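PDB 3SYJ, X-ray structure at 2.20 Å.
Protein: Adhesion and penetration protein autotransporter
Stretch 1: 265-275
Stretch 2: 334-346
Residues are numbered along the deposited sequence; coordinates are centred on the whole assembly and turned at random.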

ATOM      1  N   ARG A 265       8.244  53.289 -54.295  1.00 28.61           N
ATOM      2  CA  ARG A 265       7.448  53.600 -55.473  1.00 32.77           C
ATOM      3  C   ARG A 265       6.045  52.982 -55.380  1.00 36.14           C
ATOM      4  O   ARG A 265       5.077  53.534 -55.900  1.00 36.16           O
ATOM      5  CB  ARG A 265       8.183  53.095 -56.715  1.00 33.93           C
ATOM      6  CG  ARG A 265       7.522  53.388 -58.045  1.00 41.74           C
ATOM      7  CD  ARG A 265       8.425  52.911 -59.189  1.00 44.74           C
ATOM      8  NE  ARG A 265       9.779  53.453 -59.062  1.00 46.44           N
ATOM      9  CZ  ARG A 265      10.882  52.846 -59.498  1.00 43.97           C
ATOM     10  NH1 ARG A 265      10.806  51.662 -60.096  1.00 40.07           N
ATOM     11  NH2 ARG A 265      12.067  53.421 -59.326  1.00 42.75           N
ATOM     12  N   ASP A 266       5.941  51.840 -54.708  1.00 33.35           N
ATOM     13  CA  ASP A 266       4.675  51.122 -54.598  1.00 29.27           C
ATOM     14  C   ASP A 266       3.946  51.403 -53.284  1.00 27.27           C
ATOM     15  O   ASP A 266       2.753  51.147 -53.165  1.00 29.22           O
ATOM     16  CB  ASP A 266       4.907  49.617 -54.744  1.00 30.03           C
ATOM     17  CG  ASP A 266       5.466  49.236 -56.109  1.00 38.48           C
ATOM     18  OD1 ASP A 266       4.945  49.755 -57.125  1.00 34.78           O
ATOM     19  OD2 ASP A 266       6.420  48.413 -56.161  1.00 29.63           O
ATOM     20  N   LEU A 267       4.664  51.918 -52.295  1.00 30.70           N
ATOM     21  CA  LEU A 267       4.074  52.213 -50.994  1.00 32.60           C
ATOM     22  C   LEU A 267       4.527  53.589 -50.536  1.00 39.00           C
ATOM     23  O   LEU A 267       5.579  53.727 -49.909  1.00 35.91           O
ATOM     24  CB  LEU A 267       4.473  51.148 -49.963  1.00 30.35           C
ATOM     25  CG  LEU A 267       4.049  51.326 -48.496  1.00 36.94           C
ATOM     26  CD1 LEU A 267       2.688  51.999 -48.380  1.00 33.63           C
ATOM     27  CD2 LEU A 267       4.065  49.992 -47.728  1.00 28.60           C
ATOM     28  N   HIS A 268       3.722  54.600 -50.854  1.00 37.23           N
ATOM     29  CA  HIS A 268       4.084  55.992 -50.606  1.00 38.16           C
ATOM     30  C   HIS A 268       2.955  56.791 -49.941  1.00 37.52           C
ATOM     31  O   HIS A 268       3.131  57.957 -49.591  1.00 45.10           O
ATOM     32  CB  HIS A 268       4.493  56.663 -51.923  1.00 31.96           C
ATOM     33  CG  HIS A 268       3.425  56.627 -52.974  1.00 42.55           C
ATOM     34  ND1 HIS A 268       3.127  55.489 -53.693  1.00 39.25           N
ATOM     35  CD2 HIS A 268       2.581  57.589 -53.422  1.00 40.50           C
ATOM     36  CE1 HIS A 268       2.146  55.750 -54.541  1.00 41.55           C
ATOM     37  NE2 HIS A 268       1.797  57.017 -54.397  1.00 44.01           N
ATOM     38  N   THR A 269       1.799  56.168 -49.768  1.00 30.45           N
ATOM     39  CA  THR A 269       0.665  56.850 -49.164  1.00 34.47           C
ATOM     40  C   THR A 269       0.459  56.386 -47.722  1.00 34.47           C
ATOM     41  O   THR A 269       0.049  55.246 -47.485  1.00 31.17           O
ATOM     42  CB  THR A 269      -0.634  56.633 -49.986  1.00 35.23           C
ATOM     43  OG1 THR A 269      -0.494  57.227 -51.283  1.00 33.62           O
ATOM     44  CG2 THR A 269      -1.826  57.257 -49.291  1.00 31.51           C
ATOM     45  N   SER A 270       0.756  57.267 -46.767  1.00 30.04           N
ATOM     46  CA  SER A 270       0.522  56.992 -45.349  1.00 29.22           C
ATOM     47  C   SER A 270      -0.647  57.811 -44.828  1.00 29.59           C
ATOM     48  O   SER A 270      -0.635  59.039 -44.886  1.00 34.32           O
ATOM     49  CB  SER A 270       1.754  57.314 -44.506  1.00 32.13           C
ATOM     50  OG  SER A 270       2.719  56.286 -44.594  1.00 43.41           O
ATOM     51  N   LEU A 271      -1.655  57.130 -44.311  1.00 28.38           N
ATOM     52  CA  LEU A 271      -2.801  57.813 -43.746  1.00 25.07           C
ATOM     53  C   LEU A 271      -2.645  57.865 -42.241  1.00 26.84           C
ATOM     54  O   LEU A 271      -2.393  56.848 -41.591  1.00 25.42           O
ATOM     55  CB  LEU A 271      -4.081  57.112 -44.177  1.00 23.73           C
ATOM     56  CG  LEU A 271      -4.060  57.149 -45.708  1.00 24.78           C
ATOM     57  CD1 LEU A 271      -4.224  55.777 -46.331  1.00 23.45           C
ATOM     58  CD2 LEU A 271      -5.063  58.150 -46.256  1.00 25.99           C
ATOM     59  N   TYR A 272      -2.753  59.070 -41.697  1.00 23.59           N
ATOM     60  CA  TYR A 272      -2.506  59.289 -40.286  1.00 25.80           C
ATOM     61  C   TYR A 272      -3.229  60.536 -39.801  1.00 30.65           C
ATOM     62  O   TYR A 272      -3.271  61.558 -40.490  1.00 32.91           O
ATOM     63  CB  TYR A 272      -1.006  59.421 -40.033  1.00 26.16           C
ATOM     64  CG  TYR A 272      -0.653  59.709 -38.600  1.00 30.44           C
ATOM     65  CD1 TYR A 272      -0.966  58.804 -37.596  1.00 31.90           C
ATOM     66  CD2 TYR A 272       0.006  60.882 -38.247  1.00 31.52           C
ATOM     67  CE1 TYR A 272      -0.640  59.058 -36.276  1.00 30.21           C
ATOM     68  CE2 TYR A 272       0.339  61.142 -36.933  1.00 37.78           C
ATOM     69  CZ  TYR A 272       0.011  60.223 -35.950  1.00 40.39           C
ATOM     70  OH  TYR A 272       0.334  60.474 -34.632  1.00 46.55           O
ATOM     71  N   THR A 273      -3.798  60.439 -38.607  1.00 29.01           N
ATOM     72  CA  THR A 273      -4.514  61.547 -37.994  1.00 27.22           C
ATOM     73  C   THR A 273      -3.935  61.764 -36.607  1.00 31.20           C
ATOM     74  O   THR A 273      -4.103  60.931 -35.712  1.00 29.02           O
ATOM     75  CB  THR A 273      -6.012  61.250 -37.903  1.00 27.80           C
ATOM     76  OG1 THR A 273      -6.562  61.192 -39.226  1.00 27.55           O
ATOM     77  CG2 THR A 273      -6.725  62.318 -37.100  1.00 28.45           C
ATOM     78  N   ARG A 274      -3.245  62.888 -36.446  1.00 32.29           N
ATOM     79  CA  ARG A 274      -2.422  63.149 -35.270  1.00 35.49           C
ATOM     80  C   ARG A 274      -3.156  62.966 -33.940  1.00 31.30           C
ATOM     81  O   ARG A 274      -2.569  62.491 -32.970  1.00 30.98           O
ATOM     82  CB  ARG A 274      -1.840  64.558 -35.352  1.00 41.34           C
ATOM     83  CG  ARG A 274      -1.584  65.020 -36.780  1.00 56.19           C
ATOM     84  CD  ARG A 274      -0.681  66.249 -36.819  1.00 77.24           C
ATOM     85  NE  ARG A 274      -0.260  66.577 -38.180  1.00 92.55           N
ATOM     86  CZ  ARG A 274       0.804  67.319 -38.477  1.00 92.81           C
ATOM     87  NH1 ARG A 274       1.567  67.813 -37.508  1.00 90.94           N
ATOM     88  NH2 ARG A 274       1.111  67.565 -39.747  1.00 85.43           N
ATOM     89  N   ALA A 275      -4.429  63.344 -33.894  1.00 26.52           N
ATOM     90  CA  ALA A 275      -5.163  63.325 -32.636  1.00 28.13           C
ATOM     91  C   ALA A 275      -5.784  61.964 -32.303  1.00 30.61           C
ATOM     92  O   ALA A 275      -6.350  61.788 -31.226  1.00 32.38           O
ATOM     93  CB  ALA A 275      -6.227  64.420 -32.629  1.00 27.34           C
ATOM     94  N   LEU A 334      -2.580  44.885 -62.729  1.00 28.89           N
ATOM     95  CA  LEU A 334      -2.469  44.624 -61.302  1.00 24.42           C
ATOM     96  C   LEU A 334      -1.418  45.520 -60.658  1.00 25.31           C
ATOM     97  O   LEU A 334      -1.610  46.005 -59.545  1.00 22.72           O
ATOM     98  CB  LEU A 334      -2.153  43.150 -61.040  1.00 19.49           C
ATOM     99  CG  LEU A 334      -3.209  42.146 -61.512  1.00 21.72           C
ATOM    100  CD1 LEU A 334      -2.748  40.720 -61.272  1.00 27.28           C
ATOM    101  CD2 LEU A 334      -4.536  42.380 -60.827  1.00 19.74           C
ATOM    102  N   ASN A 335      -0.312  45.748 -61.361  1.00 21.96           N
ATOM    103  CA  ASN A 335       0.777  46.538 -60.797  1.00 21.33           C
ATOM    104  C   ASN A 335       0.391  47.986 -60.590  1.00 20.92           C
ATOM    105  O   ASN A 335       1.098  48.728 -59.900  1.00 20.36           O
ATOM    106  CB  ASN A 335       2.035  46.482 -61.665  1.00 19.34           C
ATOM    107  CG  ASN A 335       3.172  47.306 -61.080  1.00 21.96           C
ATOM    108  OD1 ASN A 335       3.670  47.017 -59.988  1.00 21.89           O
ATOM    109  ND2 ASN A 335       3.573  48.350 -61.795  1.00 21.12           N
ATOM    110  N   ASN A 336      -0.718  48.396 -61.200  1.00 22.86           N
ATOM    111  CA  ASN A 336      -1.165  49.782 -61.087  1.00 26.89           C
ATOM    112  C   ASN A 336      -1.548  50.152 -59.656  1.00 22.65           C
ATOM    113  O   ASN A 336      -1.398  51.301 -59.241  1.00 22.88           O
ATOM    114  CB  ASN A 336      -2.331  50.074 -62.041  1.00 24.84           C
ATOM    115  CG  ASN A 336      -2.543  51.562 -62.256  1.00 32.56           C
ATOM    116  OD1 ASN A 336      -3.558  52.125 -61.834  1.00 35.20           O
ATOM    117  ND2 ASN A 336      -1.571  52.216 -62.892  1.00 35.11           N
ATOM    118  N   GLY A 337      -2.028  49.166 -58.904  1.00 24.45           N
ATOM    119  CA  GLY A 337      -2.430  49.379 -57.524  1.00 24.55           C
ATOM    120  C   GLY A 337      -1.271  49.693 -56.598  1.00 23.54           C
ATOM    121  O   GLY A 337      -0.235  49.034 -56.637  1.00 22.61           O
ATOM    122  N   GLU A 338      -1.442  50.713 -55.764  1.00 21.32           N
ATOM    123  CA  GLU A 338      -0.445  51.039 -54.754  1.00 20.76           C
ATOM    124  C   GLU A 338      -0.821  50.442 -53.394  1.00 22.68           C
ATOM    125  O   GLU A 338      -1.988  50.169 -53.118  1.00 21.03           O
ATOM    126  CB  GLU A 338      -0.268  52.554 -54.635  1.00 26.58           C
ATOM    127  CG  GLU A 338      -1.535  53.312 -54.245  1.00 27.53           C
ATOM    128  CD  GLU A 338      -1.288  54.798 -54.035  1.00 31.34           C
ATOM    129  OE1 GLU A 338      -0.541  55.149 -53.101  1.00 32.95           O
ATOM    130  OE2 GLU A 338      -1.844  55.616 -54.800  1.00 32.07           O
ATOM    131  N   THR A 339       0.181  50.229 -52.554  1.00 21.10           N
ATOM    132  CA  THR A 339      -0.047  49.721 -51.210  1.00 23.40           C
ATOM    133  C   THR A 339      -0.317  50.890 -50.261  1.00 22.36           C
ATOM    134  O   THR A 339       0.272  51.958 -50.400  1.00 24.45           O
ATOM    135  CB  THR A 339       1.151  48.873 -50.748  1.00 21.39           C
ATOM    136  OG1 THR A 339       1.155  47.647 -51.487  1.00 20.27           O
ATOM    137  CG2 THR A 339       1.074  48.565 -49.256  1.00 23.70           C
ATOM    138  N   LEU A 340      -1.230  50.699 -49.315  1.00 18.44           N
ATOM    139  CA  LEU A 340      -1.622  51.788 -48.428  1.00 19.76           C
ATOM    140  C   LEU A 340      -1.214  51.479 -47.005  1.00 18.61           C
ATOM    141  O   LEU A 340      -1.216  50.322 -46.593  1.00 19.50           O
ATOM    142  CB  LEU A 340      -3.128  52.015 -48.483  1.00 17.91           C
ATOM    143  CG  LEU A 340      -3.718  52.351 -49.848  1.00 20.85           C
ATOM    144  CD1 LEU A 340      -5.229  52.211 -49.778  1.00 15.75           C
ATOM    145  CD2 LEU A 340      -3.310  53.747 -50.311  1.00 16.17           C
ATOM    146  N   TYR A 341      -0.865  52.519 -46.258  1.00 18.16           N
ATOM    147  CA  TYR A 341      -0.430  52.358 -44.876  1.00 21.94           C
ATOM    148  C   TYR A 341      -1.274  53.236 -43.964  1.00 22.94           C
ATOM    149  O   TYR A 341      -1.280  54.459 -44.099  1.00 22.00           O
ATOM    150  CB  TYR A 341       1.061  52.696 -44.723  1.00 21.26           C
ATOM    151  CG  TYR A 341       1.588  52.561 -43.306  1.00 28.47           C
ATOM    152  CD1 TYR A 341       1.902  51.314 -42.773  1.00 34.23           C
ATOM    153  CD2 TYR A 341       1.778  53.681 -42.502  1.00 29.65           C
ATOM    154  CE1 TYR A 341       2.382  51.188 -41.473  1.00 38.50           C
ATOM    155  CE2 TYR A 341       2.262  53.566 -41.206  1.00 29.98           C
ATOM    156  CZ  TYR A 341       2.559  52.319 -40.695  1.00 43.13           C
ATOM    157  OH  TYR A 341       3.039  52.204 -39.404  1.00 51.65           O
ATOM    158  N   PHE A 342      -1.994  52.598 -43.047  1.00 19.82           N
ATOM    159  CA  PHE A 342      -2.876  53.293 -42.125  1.00 19.56           C
ATOM    160  C   PHE A 342      -2.341  53.144 -40.716  1.00 20.36           C
ATOM    161  O   PHE A 342      -2.125  52.028 -40.235  1.00 19.43           O
ATOM    162  CB  PHE A 342      -4.275  52.683 -42.150  1.00 20.35           C
ATOM    163  CG  PHE A 342      -5.040  52.916 -43.427  1.00 21.03           C
ATOM    164  CD1 PHE A 342      -5.875  54.014 -43.560  1.00 24.45           C
ATOM    165  CD2 PHE A 342      -4.973  52.004 -44.470  1.00 20.42           C
ATOM    166  CE1 PHE A 342      -6.606  54.218 -44.725  1.00 25.54           C
ATOM    167  CE2 PHE A 342      -5.696  52.202 -45.643  1.00 19.57           C
ATOM    168  CZ  PHE A 342      -6.515  53.309 -45.768  1.00 23.48           C
ATOM    169  N   MET A 343      -2.147  54.271 -40.048  1.00 20.86           N
ATOM    170  CA  MET A 343      -1.735  54.272 -38.657  1.00 22.73           C
ATOM    171  C   MET A 343      -2.716  55.080 -37.802  1.00 20.32           C
ATOM    172  O   MET A 343      -3.224  56.105 -38.242  1.00 21.79           O
ATOM    173  CB  MET A 343      -0.331  54.855 -38.534  1.00 20.65           C
ATOM    174  CG  MET A 343       0.261  54.756 -37.138  1.00 32.05           C
ATOM    175  SD  MET A 343       1.648  55.888 -36.924  1.00 51.73           S
ATOM    176  CE  MET A 343       2.268  55.997 -38.607  1.00 31.28           C
ATOM    177  N   ASP A 344      -3.015  54.608 -36.609  1.00 19.73           N
ATOM    178  CA  ASP A 344      -3.801  55.311 -35.613  1.00 20.47           C
ATOM    179  C   ASP A 344      -3.434  54.864 -34.210  1.00 21.78           C
ATOM    180  O   ASP A 344      -3.267  53.708 -33.961  1.00 20.94           O
ATOM    181  CB  ASP A 344      -5.289  55.139 -35.864  1.00 21.57           C
ATOM    182  CG  ASP A 344      -6.146  56.180 -35.167  1.00 23.07           C
ATOM    183  OD1 ASP A 344      -6.610  57.067 -35.795  1.00 20.65           O
ATOM    184  OD2 ASP A 344      -6.437  56.064 -34.024  1.00 19.40           O
ATOM    185  N   GLN A 345      -3.309  55.821 -33.309  1.00 21.33           N
ATOM    186  CA  GLN A 345      -2.960  55.593 -31.925  1.00 22.33           C
ATOM    187  C   GLN A 345      -4.149  55.307 -31.015  1.00 20.45           C
ATOM    188  O   GLN A 345      -3.991  54.935 -29.921  1.00 21.54           O
ATOM    189  CB  GLN A 345      -2.102  56.735 -31.408  1.00 26.92           C
ATOM    190  CG  GLN A 345      -0.716  56.758 -32.031  1.00 41.23           C
ATOM    191  CD  GLN A 345       0.090  58.007 -31.741  1.00 53.50           C
ATOM    192  OE1 GLN A 345       1.235  57.920 -31.350  1.00 63.46           O
ATOM    193  NE2 GLN A 345      -0.498  59.160 -31.923  1.00 51.97           N
ATOM    194  N   LYS A 346      -5.348  55.469 -31.517  1.00 20.98           N
ATOM    195  CA  LYS A 346      -6.517  55.115 -30.750  1.00 21.81           C
ATOM    196  C   LYS A 346      -7.537  54.092 -31.194  1.00 20.92           C
ATOM    197  O   LYS A 346      -7.407  52.963 -30.881  1.00 21.58           O
ATOM    198  CB  LYS A 346      -7.285  56.351 -30.310  1.00 20.60           C
ATOM    199  CG  LYS A 346      -6.607  57.128 -29.228  1.00 19.94           C
ATOM    200  CD  LYS A 346      -7.209  58.478 -29.016  1.00 23.73           C
ATOM    201  CE  LYS A 346      -6.592  59.302 -27.907  1.00 24.52           C
ATOM    202  NZ  LYS A 346      -5.401  58.780 -27.185  1.00 26.58           N
TER
HETATM  203  O   HOH W   1       6.795  47.049 -58.557  1.00 24.67           O
HETATM  204  O   HOH W   2       5.688  49.693 -59.941  1.00 32.32           O
HETATM  205  O   HOH W   3       1.257  54.100 -51.584  1.00 31.67           O
HETATM  206  O   HOH W   4      -1.116  57.916 -55.385  1.00 34.65           O
HETATM  207  O   HOH W   5      -5.368  57.707 -37.971  1.00 19.74           O
HETATM  208  O   HOH W   6      -3.193  58.605 -34.367  1.00 28.39           O

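Two neighbouring strands of one chain, about 269-272 and 340-343, run parallel with axes 4.7 Å apart at closest approach and inclined by 20°. As parallel pairing requires, Leu-271 reaches both ways along its partner: its N donates to Tyr-341 O (2.7 Å) and its O accepts from Met-343 N (3.0 Å), both nearly straight. One step earlier, Tyr-341 N donates to Thr-269 O (3.1 Å), and ahead of the strands Thr-339 N donates to Asp-266 O (2.8 Å).

Between these last two bonds the backbones part, and water 3 fills in. It accepts from His-268 N and donates to Thr-339 O and Glu-338 OE1, each at 2.6 Å, so the amide and carbonyl are satisfied without meeting. Glu-338 OE1 also accepts from Thr-269 OG1 (2.8 Å) and lies over one face of the His-268 ring, where its 3.3 Å approach to His-268 NE2 is too poorly angled to be a hydrogen bond. Glu-338 OE2 accepts a hydrogen bond from water 4 (2.5 Å). Nearer the start, water 2 links the side chains of Asp-266 and Asn-335, accepting from Asn-335 ND2 at 3.1 Å and lying 2.9 Å from Asp-266 OD1.

Beyond the paired strands, water 5 donates to Met-343 O (2.7 Å) and Asp-344 OD1 (2.6 Å), while water 6 joins the backbones by donating to Thr-273 O (2.8 Å) and accepting from Gln-345 N (3.0 Å).

Apolar contacts add to the pairing on both sheet faces. Leu-271 CD1 sits over the Phe-342 ring, 3.5 Å from its centroid, in a CH-pi contact. On the face carrying Ser-270 and Tyr-341, Met-343 SD approaches the Tyr-272 ring obliquely, 4.5 Å from its centroid. Leu-267 CD1 packs 4.1 Å from Tyr-341 CB, and Leu-267 CD2 lies 3.6 Å from Thr-339 CG2.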